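Local coordinates for acyl-CoA dehydrogenase family protein (Porphyromonas gingivalis, PDB 2OKU), which probably oxidises acyl-CoA thioesters with the help of FAD as a whole protein, of which this chain is the helical C-terminal domain, at residues P29-Q32 / P33-E36; K56-E59 / L60-F63; V97-R100 / Y101-E105. All coordinates share one frame; numbering follows the deposited sequence.

Overall arrangement
Three short-range contacts of this dimeric, all-helical C-terminal domain lie in three successive helices. Interaction 1 lies at the beginning of helix 32-53, interaction 2 starts helix 58-87, and interaction 3 lies within helix 92-115. Interactions 1 and 2 fall on opposite sides of the chain's centre, their own centres 36 Å apart. Interactions 1 and 3 are neighbours, with centres 15 Å apart, and they meet where Met34 CE packs on Leu99 CB at 4.1 Å. Interaction 2 stays apart from interaction 3, nearest atoms about 14 Å away. Of the three, interaction 3 alone reaches the second subunit, and none includes a bound cofactor.

Interaction 1 of 3, residues P29-Q32 / P33-E36; sequences PELQ and PMKE
Gln32 and Glu36, one helical turn apart, meet through their polar ends while Leu31 and Met34 run together on another side of the same turn. The carboxamide of Gln32 is steeply inclined to the carboxylate of Glu36, their planes 72° apart. NE2 of Gln32 nevertheless donates an almost straight bond to OE2 of Glu36 at 3.0 Å, with the acceptor close to the plane of the amide. Seen from Glu36, the donor arrives on the anti side of OE2 and well out of the carboxylate plane. The bend of Gln32 at chi2 (64°) swings its amide toward the following turn, where the extended chain of Glu36 receives it.

The other end of the amide turns to Lys35. Gln32 OE1 and Lys35 NZ are bridged by a water that donates to OE1 at 2.9 Å and accepts from NZ at 2.8 Å; NZ also bonds to the backbone oxygen of Thr25. On the apolar side, Leu31 and Met34, a selenomethionine, point the same way, with CD1 of Leu31 4.2 Å from SE of Met34. Both side chains touch Met82 of helix 58-87, and Met34 also packs on Leu99 of helix 92-115.

Backbone bonds frame the side chains: Lys35 N donates to Leu31 O and Glu36 N to Gln32 O, each at 3.0 Å. Pro33 has no N-H to give; its CD instead lies 3.2 Å from Pro29 O, which takes the N-H of Gln32. A second water accepts from Met34 N and donates to Glu30 O, extending the hydrogen bonding back into the loop. Chemically, one neutral amide uses both its ends, donating to an acid and reaching a lysine through water, so its rotation is probably fixed and opposite charges are linked without direct contact.

Interaction 2 of 3, residues K56-E59 / L60-F63; sequences KDQE and LLDF
Asp57 caps helix 58-87 by receiving the backbone N-H of Leu60. This N-cap bond runs from Leu60 N to Asp57 OD1 at 3.0 Å and is nearly straight, but it reaches the oxygen from above the carboxylate plane. With CG turned beside its own carbonyl carbon (chi1 175°), Asp57 can reach forward over the first turn.

Among the backbone bonds, Leu61 N donates to Asp57 O at 3.0 Å, so the capping residue serves the helix through both side chain and main chain. Asp62 N to Gln58 O and Phe63 N to Glu59 O carry the helical pattern onward.

Polar side chains meet a turn later. Gln58, bent at chi2, brings NE2 within 2.5 Å of Asp62 OD1, the amide and carboxylate tilted 39° apart; the bond is weak and, being implausibly short and bent (130° at the hydrogen), doubtful in detail. Glu59 adds a second acid nearby, its OE2 4.7 Å from Asp62 OD2.

Van der Waals contact between carbon and polar groups is close at the cap, where Leu60 CB lies 3.5 Å from CG of the Asp57 carboxylate, the side chains crossing at about a right angle. Leu61 CD2 also approaches Gln58 NE2 at 4.0 Å. Beyond this turn, Leu60 packs on Phe116, whose ring stacks with Phe63, while Gln58, Leu61 and Asp62 touch Val3 of helix 2-5.

The Leu60 N-H and the positive end of the helix would both tend to keep Asp57 ionised and so steady the first turn, whereas Glu59 and Asp62 probably repel each other mildly.

Interaction 3 of 3, residues V97-R100 / Y101-E105; sequences VYLR and YGQAE
Leu99 and Gln103 make the closely packed side of this turn, whereas Arg100 and Gln103 form its watery side. CG of Leu99 lies 4.0 Å from CD of Gln103, the two side chains crossing at a slant. Backbone bonds run beneath: Gly102 N donates to Tyr98 O at 3.0 Å and Gln103 N to Leu99 O at 2.8 Å. In one of the two modelled conformers of Arg100, Leu99 also covers a face of the guanidinium, with CD2 3.8 Å above its centre, and thus links the inner packing to the polar, solvent-facing side. On another side of the turn, Tyr101 CB sits 3.3 Å from Tyr98 O, and CG of Glu105 covers one face of the Tyr101 ring, offset from its centre.

Toward solvent the partners are polar. In that same conformer, a bend at chi2 (-46°) folds the Arg100 chain back alongside Gln103, the two pointing the same way. NH1 donates to OE1 of Gln103 at 2.9 Å, a somewhat bent bond (144°) made near the guanidinium edge, with the guanidinium and amide planes 46° apart. A water accepts from both Arg100 NH1 and Gln103 NE2, closing a small ring of hydrogen bonds that spans the amide. Resting on one conformer of two, this grip on the guanidinium is probably only partial.

Helix 92-115 thus presents different sides to different neighbours. Leu99 and Gln103 pack on Ala37 and Met41 of helix 32-53, while Tyr98 touches Leu81 of helix 58-87. Across the dimer interface, Tyr98 OH bonds to His74 ND1 of the second subunit, and Tyr101 meets Tyr98 and Tyr101 of that subunit, placing this middle part of the helix between its own bundle and the partner chain.

Interaction 1 of 3, residues P29-Q32 / P33-E36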
ATOM      1  N   PRO A  29      11.534 -18.026  -1.548  1.00 25.66           N
ATOM      2  CA  PRO A  29      12.758 -17.252  -1.287  1.00 25.35           C
ATOM      3  C   PRO A  29      12.747 -15.841  -1.874  1.00 24.47           C
ATOM      4  O   PRO A  29      13.302 -14.932  -1.275  1.00 24.67           O
ATOM      5  CB  PRO A  29      13.849 -18.091  -1.962  1.00 25.28           C
ATOM      6  CG  PRO A  29      13.331 -19.487  -1.892  1.00 26.43           C
ATOM      7  CD  PRO A  29      11.844 -19.369  -2.082  1.00 26.28           C
ATOM      8  N   GLU A  30      12.126 -15.666  -3.031  1.00 23.50           N
ATOM      9  CA  GLU A  30      12.092 -14.369  -3.697  1.00 24.16           C
ATOM     10  C   GLU A  30      11.380 -13.285  -2.898  1.00 23.67           C
ATOM     11  O   GLU A  30      11.674 -12.105  -3.069  1.00 22.53           O
ATOM     12  CB  GLU A  30      11.457 -14.495  -5.077  1.00 24.99           C
ATOM     13  CG  GLU A  30      10.021 -15.001  -5.070  1.00 28.31           C
ATOM     14  CD  GLU A  30       9.748 -16.038  -6.147  1.00 33.11           C
ATOM     15  OE1 GLU A  30      10.712 -16.453  -6.820  1.00 36.14           O
ATOM     16  OE2 GLU A  30       8.573 -16.446  -6.305  1.00 34.38           O
ATOM     17  N   LEU A  31      10.463 -13.694  -2.017  1.00 23.11           N
ATOM     18  CA  LEU A  31       9.707 -12.747  -1.187  1.00 23.61           C
ATOM     19  C   LEU A  31      10.245 -12.688   0.257  1.00 23.11           C
ATOM     20  O   LEU A  31       9.836 -11.836   1.074  1.00 23.21           O
ATOM     21  CB  LEU A  31       8.225 -13.167  -1.232  1.00 23.99           C
ATOM     22  CG  LEU A  31       7.144 -12.116  -1.185  1.00 26.03           C
ATOM     23  CD1 LEU A  31       7.403 -10.942  -2.152  1.00 25.48           C
ATOM     24  CD2 LEU A  31       5.753 -12.785  -1.413  1.00 24.37           C
ATOM     25  N   GLN A  32      11.167 -13.584   0.584  1.00 22.64           N
ATOM     26  CA  GLN A  32      11.713 -13.646   1.928  1.00 22.59           C
ATOM     27  C   GLN A  32      12.379 -12.322   2.372  1.00 22.45           C
ATOM     28  O   GLN A  32      12.181 -11.885   3.498  1.00 21.23           O
ATOM     29  CB  GLN A  32      12.652 -14.849   2.077  1.00 22.80           C
ATOM     30  CG  GLN A  32      13.199 -15.089   3.484  1.00 24.24           C
ATOM     31  CD  GLN A  32      12.123 -15.423   4.516  1.00 25.79           C
ATOM     32  OE1 GLN A  32      11.135 -16.068   4.196  1.00 25.57           O
ATOM     33  NE2 GLN A  32      12.324 -14.986   5.761  1.00 28.00           N
ATOM     34  N   PRO A  33      13.177 -11.680   1.495  1.00 22.65           N
ATOM     35  CA  PRO A  33      13.727 -10.382   1.916  1.00 22.12           C
ATOM     36  C   PRO A  33      12.652  -9.357   2.265  1.00 22.01           C
ATOM     37  O   PRO A  33      12.795  -8.636   3.265  1.00 20.08           O
ATOM     38  CB  PRO A  33      14.570  -9.944   0.703  1.00 21.90           C
ATOM     39  CG  PRO A  33      14.982 -11.266   0.060  1.00 23.32           C
ATOM     40  CD  PRO A  33      13.705 -12.093   0.180  1.00 22.70           C
HETATM   41  N   MSE A  34      11.567  -9.319   1.492  1.00 22.92           N
HETATM   42  CA  MSE A  34      10.490  -8.413   1.803  1.00 24.14           C
HETATM   43  C   MSE A  34       9.859  -8.754   3.148  1.00 22.08           C
HETATM   44  O   MSE A  34       9.582  -7.858   3.930  1.00 20.14           O
HETATM   45  CB  MSE A  34       9.405  -8.374   0.723  1.00 23.83           C
HETATM   46  CG  MSE A  34       8.304  -7.387   1.073  1.00 24.61           C
HETATM   47 SE   MSE A  34       7.086  -7.136  -0.478  1.00 37.23          SE
HETATM   48  CE  MSE A  34       6.048  -5.609   0.274  1.00 26.65           C
ATOM     49  N   LYS A  35       9.652 -10.042   3.419  1.00 22.01           N
ATOM     50  CA  LYS A  35       9.103 -10.467   4.700  1.00 22.48           C
ATOM     51  C   LYS A  35       9.980  -9.996   5.889  1.00 21.99           C
ATOM     52  O   LYS A  35       9.470  -9.488   6.902  1.00 20.80           O
ATOM     53  CB  LYS A  35       8.912 -11.983   4.699  1.00 22.82           C
ATOM     54  CG  LYS A  35       8.355 -12.539   5.958  1.00 23.99           C
ATOM     55  CD  LYS A  35       7.981 -14.010   5.754  1.00 23.94           C
ATOM     56  CE  LYS A  35       7.541 -14.621   6.997  1.00 25.27           C
ATOM     57  NZ  LYS A  35       7.413 -16.102   6.880  1.00 22.55           N
ATOM     58  N   GLU A  36      11.296 -10.132   5.747  1.00 21.05           N
ATOM     59  CA  GLU A  36      12.234  -9.705   6.771  1.00 21.50           C
ATOM     60  C   GLU A  36      12.261  -8.173   6.922  1.00 20.58           C
ATOM     61  O   GLU A  36      12.319  -7.665   8.046  1.00 19.98           O
ATOM     62  CB  GLU A  36      13.635 -10.264   6.487  1.00 21.71           C
ATOM     63  CG  GLU A  36      13.654 -11.793   6.632  1.00 22.34           C
ATOM     64  CD  GLU A  36      14.942 -12.470   6.153  1.00 25.07           C
ATOM     65  OE1 GLU A  36      15.862 -11.775   5.665  1.00 29.20           O
ATOM     66  OE2 GLU A  36      15.013 -13.719   6.268  1.00 26.72           O
TER
HETATM   67  O   HOH W   1      11.494  -9.866  -1.669  1.00 28.33           O
HETATM   68  O   HOH W   2       8.747 -17.551   4.839  1.00 47.17           O

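Interaction 2 of 3, residues K56-E59 / L60-F63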
ATOM      1  N   LYS A  56       5.054   9.196  29.314  1.00 32.90           N
ATOM      2  CA  LYS A  56       3.897   9.432  30.175  1.00 33.73           C
ATOM      3  C   LYS A  56       3.447  10.891  30.076  1.00 32.84           C
ATOM      4  O   LYS A  56       3.232  11.583  31.083  1.00 32.72           O
ATOM      5  CB  LYS A  56       4.225   9.052  31.625  1.00 34.63           C
ATOM      6  CG  LYS A  56       4.622   7.579  31.817  1.00 36.06           C
ATOM      7  CD  LYS A  56       5.290   7.397  33.169  1.00 36.93           C
ATOM      8  CE  LYS A  56       5.370   5.944  33.623  1.00 38.71           C
ATOM      9  NZ  LYS A  56       5.981   5.882  35.002  1.00 40.71           N
ATOM     10  N   ASP A  57       3.331  11.362  28.848  1.00 31.69           N
ATOM     11  CA  ASP A  57       2.971  12.737  28.576  1.00 30.92           C
ATOM     12  C   ASP A  57       1.787  12.682  27.643  1.00 30.75           C
ATOM     13  O   ASP A  57       1.932  12.400  26.440  1.00 29.12           O
ATOM     14  CB  ASP A  57       4.176  13.451  27.963  1.00 31.29           C
ATOM     15  CG  ASP A  57       3.882  14.872  27.533  1.00 30.62           C
ATOM     16  OD1 ASP A  57       2.705  15.273  27.415  1.00 30.12           O
ATOM     17  OD2 ASP A  57       4.866  15.589  27.269  1.00 32.56           O
ATOM     18  N   GLN A  58       0.602  12.912  28.206  1.00 30.59           N
ATOM     19  CA  GLN A  58      -0.630  12.801  27.455  1.00 29.92           C
ATOM     20  C   GLN A  58      -0.730  13.793  26.299  1.00 29.40           C
ATOM     21  O   GLN A  58      -1.237  13.452  25.228  1.00 28.55           O
ATOM     22  CB  GLN A  58      -1.854  12.968  28.358  1.00 31.18           C
ATOM     23  CG  GLN A  58      -3.167  12.697  27.603  1.00 32.57           C
ATOM     24  CD  GLN A  58      -3.178  11.323  26.918  1.00 37.93           C
ATOM     25  OE1 GLN A  58      -3.022  10.294  27.586  1.00 42.11           O
ATOM     26  NE2 GLN A  58      -3.342  11.304  25.573  1.00 39.39           N
ATOM     27  N   GLU A  59      -0.258  15.021  26.509  1.00 28.25           N
ATOM     28  CA  GLU A  59      -0.249  16.009  25.441  1.00 27.98           C
ATOM     29  C   GLU A  59       0.606  15.573  24.257  1.00 26.23           C
ATOM     30  O   GLU A  59       0.212  15.742  23.116  1.00 25.33           O
ATOM     31  CB  GLU A  59       0.271  17.355  25.944  1.00 29.05           C
ATOM     32  CG  GLU A  59      -0.670  18.021  26.904  1.00 32.50           C
ATOM     33  CD  GLU A  59      -2.031  18.286  26.295  1.00 36.41           C
ATOM     34  OE1 GLU A  59      -2.099  18.664  25.106  1.00 39.13           O
ATOM     35  OE2 GLU A  59      -3.039  18.113  27.014  1.00 41.85           O
ATOM     36  N   LEU A  60       1.780  15.038  24.555  1.00 25.53           N
ATOM     37  CA  LEU A  60       2.684  14.521  23.536  1.00 25.32           C
ATOM     38  C   LEU A  60       2.020  13.386  22.771  1.00 24.72           C
ATOM     39  O   LEU A  60       2.083  13.348  21.552  1.00 23.60           O
ATOM     40  CB  LEU A  60       3.993  14.035  24.153  1.00 25.23           C
ATOM     41  CG  LEU A  60       5.068  13.563  23.150  1.00 25.32           C
ATOM     42  CD1 LEU A  60       5.565  14.705  22.244  1.00 23.80           C
ATOM     43  CD2 LEU A  60       6.219  12.957  23.899  1.00 25.10           C
ATOM     44  N   LEU A  61       1.382  12.459  23.487  1.00 24.55           N
ATOM     45  CA  LEU A  61       0.733  11.321  22.818  1.00 24.67           C
ATOM     46  C   LEU A  61      -0.345  11.815  21.892  1.00 23.78           C
ATOM     47  O   LEU A  61      -0.462  11.360  20.790  1.00 23.64           O
ATOM     48  CB  LEU A  61       0.139  10.329  23.834  1.00 24.50           C
ATOM     49  CG  LEU A  61      -0.601   9.115  23.255  1.00 25.85           C
ATOM     50  CD1 LEU A  61       0.324   8.301  22.319  1.00 25.47           C
ATOM     51  CD2 LEU A  61      -1.144   8.220  24.384  1.00 25.99           C
ATOM     52  N   ASP A  62      -1.166  12.750  22.357  1.00 24.06           N
ATOM     53  CA  ASP A  62      -2.210  13.312  21.531  1.00 24.29           C
ATOM     54  C   ASP A  62      -1.645  13.996  20.282  1.00 23.84           C
ATOM     55  O   ASP A  62      -2.193  13.881  19.178  1.00 24.32           O
ATOM     56  CB  ASP A  62      -3.017  14.325  22.353  1.00 25.47           C
ATOM     57  CG  ASP A  62      -3.797  13.676  23.470  1.00 30.29           C
ATOM     58  OD1 ASP A  62      -4.004  12.432  23.441  1.00 36.53           O
ATOM     59  OD2 ASP A  62      -4.195  14.410  24.401  1.00 36.29           O
ATOM     60  N   PHE A  63      -0.546  14.721  20.457  1.00 23.50           N
ATOM     61  CA  PHE A  63       0.103  15.434  19.339  1.00 22.57           C
ATOM     62  C   PHE A  63       0.679  14.460  18.280  1.00 21.70           C
ATOM     63  O   PHE A  63       0.601  14.711  17.074  1.00 21.90           O
ATOM     64  CB  PHE A  63       1.208  16.331  19.894  1.00 22.48           C
ATOM     65  CG  PHE A  63       1.981  17.037  18.853  1.00 22.78           C
ATOM     66  CD1 PHE A  63       1.413  18.087  18.133  1.00 23.13           C
ATOM     67  CD2 PHE A  63       3.295  16.661  18.579  1.00 23.03           C
ATOM     68  CE1 PHE A  63       2.152  18.748  17.140  1.00 24.88           C
ATOM     69  CE2 PHE A  63       4.036  17.302  17.588  1.00 23.36           C
ATOM     70  CZ  PHE A  63       3.474  18.350  16.868  1.00 23.98           C
TER

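Interaction 3 of 3, residues V97-R100 / Y101-E105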
ATOM      1  N   VAL A  97       8.660  -1.879  -4.643  1.00 23.88           N
ATOM      2  CA  VAL A  97       8.726  -0.418  -4.711  1.00 24.19           C
ATOM      3  C   VAL A  97       7.840   0.254  -3.638  1.00 23.38           C
ATOM      4  O   VAL A  97       8.267   1.238  -3.002  1.00 22.82           O
ATOM      5  CB  VAL A  97       8.419   0.083  -6.136  1.00 24.62           C
ATOM      6  CG1 VAL A  97       8.378   1.631  -6.173  1.00 25.18           C
ATOM      7  CG2 VAL A  97       9.495  -0.455  -7.100  1.00 25.77           C
ATOM      8  N   TYR A  98       6.623  -0.264  -3.418  1.00 21.80           N
ATOM      9  CA  TYR A  98       5.782   0.217  -2.328  1.00 22.58           C
ATOM     10  C   TYR A  98       6.488   0.035  -0.971  1.00 21.79           C
ATOM     11  O   TYR A  98       6.361   0.881  -0.118  1.00 22.28           O
ATOM     12  CB  TYR A  98       4.401  -0.455  -2.296  1.00 22.67           C
ATOM     13  CG  TYR A  98       3.341   0.206  -3.194  1.00 22.71           C
ATOM     14  CD1 TYR A  98       3.425   0.135  -4.597  1.00 23.98           C
ATOM     15  CD2 TYR A  98       2.293   0.926  -2.641  1.00 24.74           C
ATOM     16  CE1 TYR A  98       2.475   0.734  -5.397  1.00 24.28           C
ATOM     17  CE2 TYR A  98       1.348   1.529  -3.433  1.00 23.85           C
ATOM     18  CZ  TYR A  98       1.428   1.421  -4.807  1.00 23.92           C
ATOM     19  OH  TYR A  98       0.477   2.057  -5.569  1.00 24.25           O
ATOM     20  N   LEU A  99       7.228  -1.065  -0.791  1.00 22.32           N
ATOM     21  CA  LEU A  99       8.043  -1.264   0.432  1.00 21.76           C
ATOM     22  C   LEU A  99       9.007  -0.090   0.678  1.00 20.55           C
ATOM     23  O   LEU A  99       9.142   0.371   1.799  1.00 19.89           O
ATOM     24  CB  LEU A  99       8.833  -2.573   0.346  1.00 22.01           C
ATOM     25  CG  LEU A  99       9.888  -2.851   1.446  1.00 23.07           C
ATOM     26  CD1 LEU A  99       9.174  -3.283   2.707  1.00 25.60           C
ATOM     27  CD2 LEU A  99      10.887  -3.939   1.017  1.00 24.62           C
ATOM     28  N   ARG A 100       9.640   0.392  -0.392  0.50 20.17           N
ATOM     29  CA  ARG A 100      10.603   1.495  -0.308  0.50 20.58           C
ATOM     30  C   ARG A 100       9.910   2.759   0.147  0.50 20.36           C
ATOM     31  O   ARG A 100      10.428   3.485   0.975  0.50 20.46           O
ATOM     32  CB  ARG A 100      11.268   1.748  -1.668  0.50 20.34           C
ATOM     33  CG  ARG A 100      11.980   0.533  -2.252  0.50 20.57           C
ATOM     34  CD  ARG A 100      12.829  -0.148  -1.199  0.50 20.31           C
ATOM     35  NE  ARG A 100      13.295  -1.465  -1.600  0.50 21.08           N
ATOM     36  CZ  ARG A 100      13.937  -2.288  -0.784  0.50 20.24           C
ATOM     37  NH1 ARG A 100      14.180  -1.936   0.474  0.50 18.07           N
ATOM     38  NH2 ARG A 100      14.325  -3.470  -1.222  0.50 22.55           N
ATOM     39  N   TYR A 101       8.735   2.994  -0.415  1.00 20.78           N
ATOM     40  CA  TYR A 101       7.888   4.112  -0.027  1.00 20.71           C
ATOM     41  C   TYR A 101       7.562   4.050   1.461  1.00 19.21           C
ATOM     42  O   TYR A 101       7.764   5.020   2.177  1.00 19.92           O
ATOM     43  CB  TYR A 101       6.616   4.102  -0.841  1.00 21.94           C
ATOM     44  CG  TYR A 101       5.636   5.198  -0.497  1.00 21.75           C
ATOM     45  CD1 TYR A 101       5.809   6.489  -0.961  1.00 25.41           C
ATOM     46  CD2 TYR A 101       4.552   4.940   0.314  1.00 24.49           C
ATOM     47  CE1 TYR A 101       4.891   7.508  -0.626  1.00 24.93           C
ATOM     48  CE2 TYR A 101       3.660   5.927   0.662  1.00 24.68           C
ATOM     49  CZ  TYR A 101       3.815   7.204   0.183  1.00 25.61           C
ATOM     50  OH  TYR A 101       2.873   8.168   0.546  1.00 26.26           O
ATOM     51  N   GLY A 102       7.095   2.888   1.917  1.00 18.94           N
ATOM     52  CA  GLY A 102       6.772   2.697   3.315  1.00 18.72           C
ATOM     53  C   GLY A 102       7.987   2.894   4.194  1.00 18.11           C
ATOM     54  O   GLY A 102       7.909   3.514   5.240  1.00 18.61           O
ATOM     55  N   GLN A 103       9.138   2.381   3.763  1.00 18.11           N
ATOM     56  CA  GLN A 103      10.372   2.562   4.540  1.00 18.66           C
ATOM     57  C   GLN A 103      10.770   4.043   4.631  1.00 18.11           C
ATOM     58  O   GLN A 103      11.118   4.519   5.694  1.00 18.35           O
ATOM     59  CB  GLN A 103      11.526   1.761   3.926  1.00 18.25           C
ATOM     60  CG  GLN A 103      11.410   0.270   4.127  1.00 19.80           C
ATOM     61  CD  GLN A 103      12.449  -0.526   3.360  1.00 20.82           C
ATOM     62  OE1 GLN A 103      12.890  -0.130   2.274  1.00 23.15           O
ATOM     63  NE2 GLN A 103      12.844  -1.655   3.919  1.00 23.84           N
ATOM     64  N   ALA A 104      10.720   4.748   3.508  1.00 18.63           N
ATOM     65  CA  ALA A 104      11.006   6.177   3.480  1.00 18.45           C
ATOM     66  C   ALA A 104      10.084   6.955   4.416  1.00 18.49           C
ATOM     67  O   ALA A 104      10.539   7.772   5.220  1.00 18.15           O
ATOM     68  CB  ALA A 104      10.920   6.724   2.061  1.00 18.08           C
ATOM     69  N   GLU A 105       8.791   6.669   4.343  1.00 18.36           N
ATOM     70  CA  GLU A 105       7.835   7.394   5.152  1.00 18.60           C
ATOM     71  C   GLU A 105       7.982   7.083   6.626  1.00 18.03           C
ATOM     72  O   GLU A 105       7.908   8.001   7.439  1.00 18.60           O
ATOM     73  CB  GLU A 105       6.396   7.173   4.650  1.00 18.80           C
ATOM     74  CG  GLU A 105       6.100   7.688   3.227  1.00 20.80           C
ATOM     75  CD  GLU A 105       6.433   9.168   3.070  1.00 23.88           C
ATOM     76  OE1 GLU A 105       5.903   9.972   3.828  1.00 23.31           O
ATOM     77  OE2 GLU A 105       7.271   9.507   2.231  1.00 26.19           O
TER
HETATM   78  O   HOH W   3      14.713  -3.646   2.551  1.00 36.08           O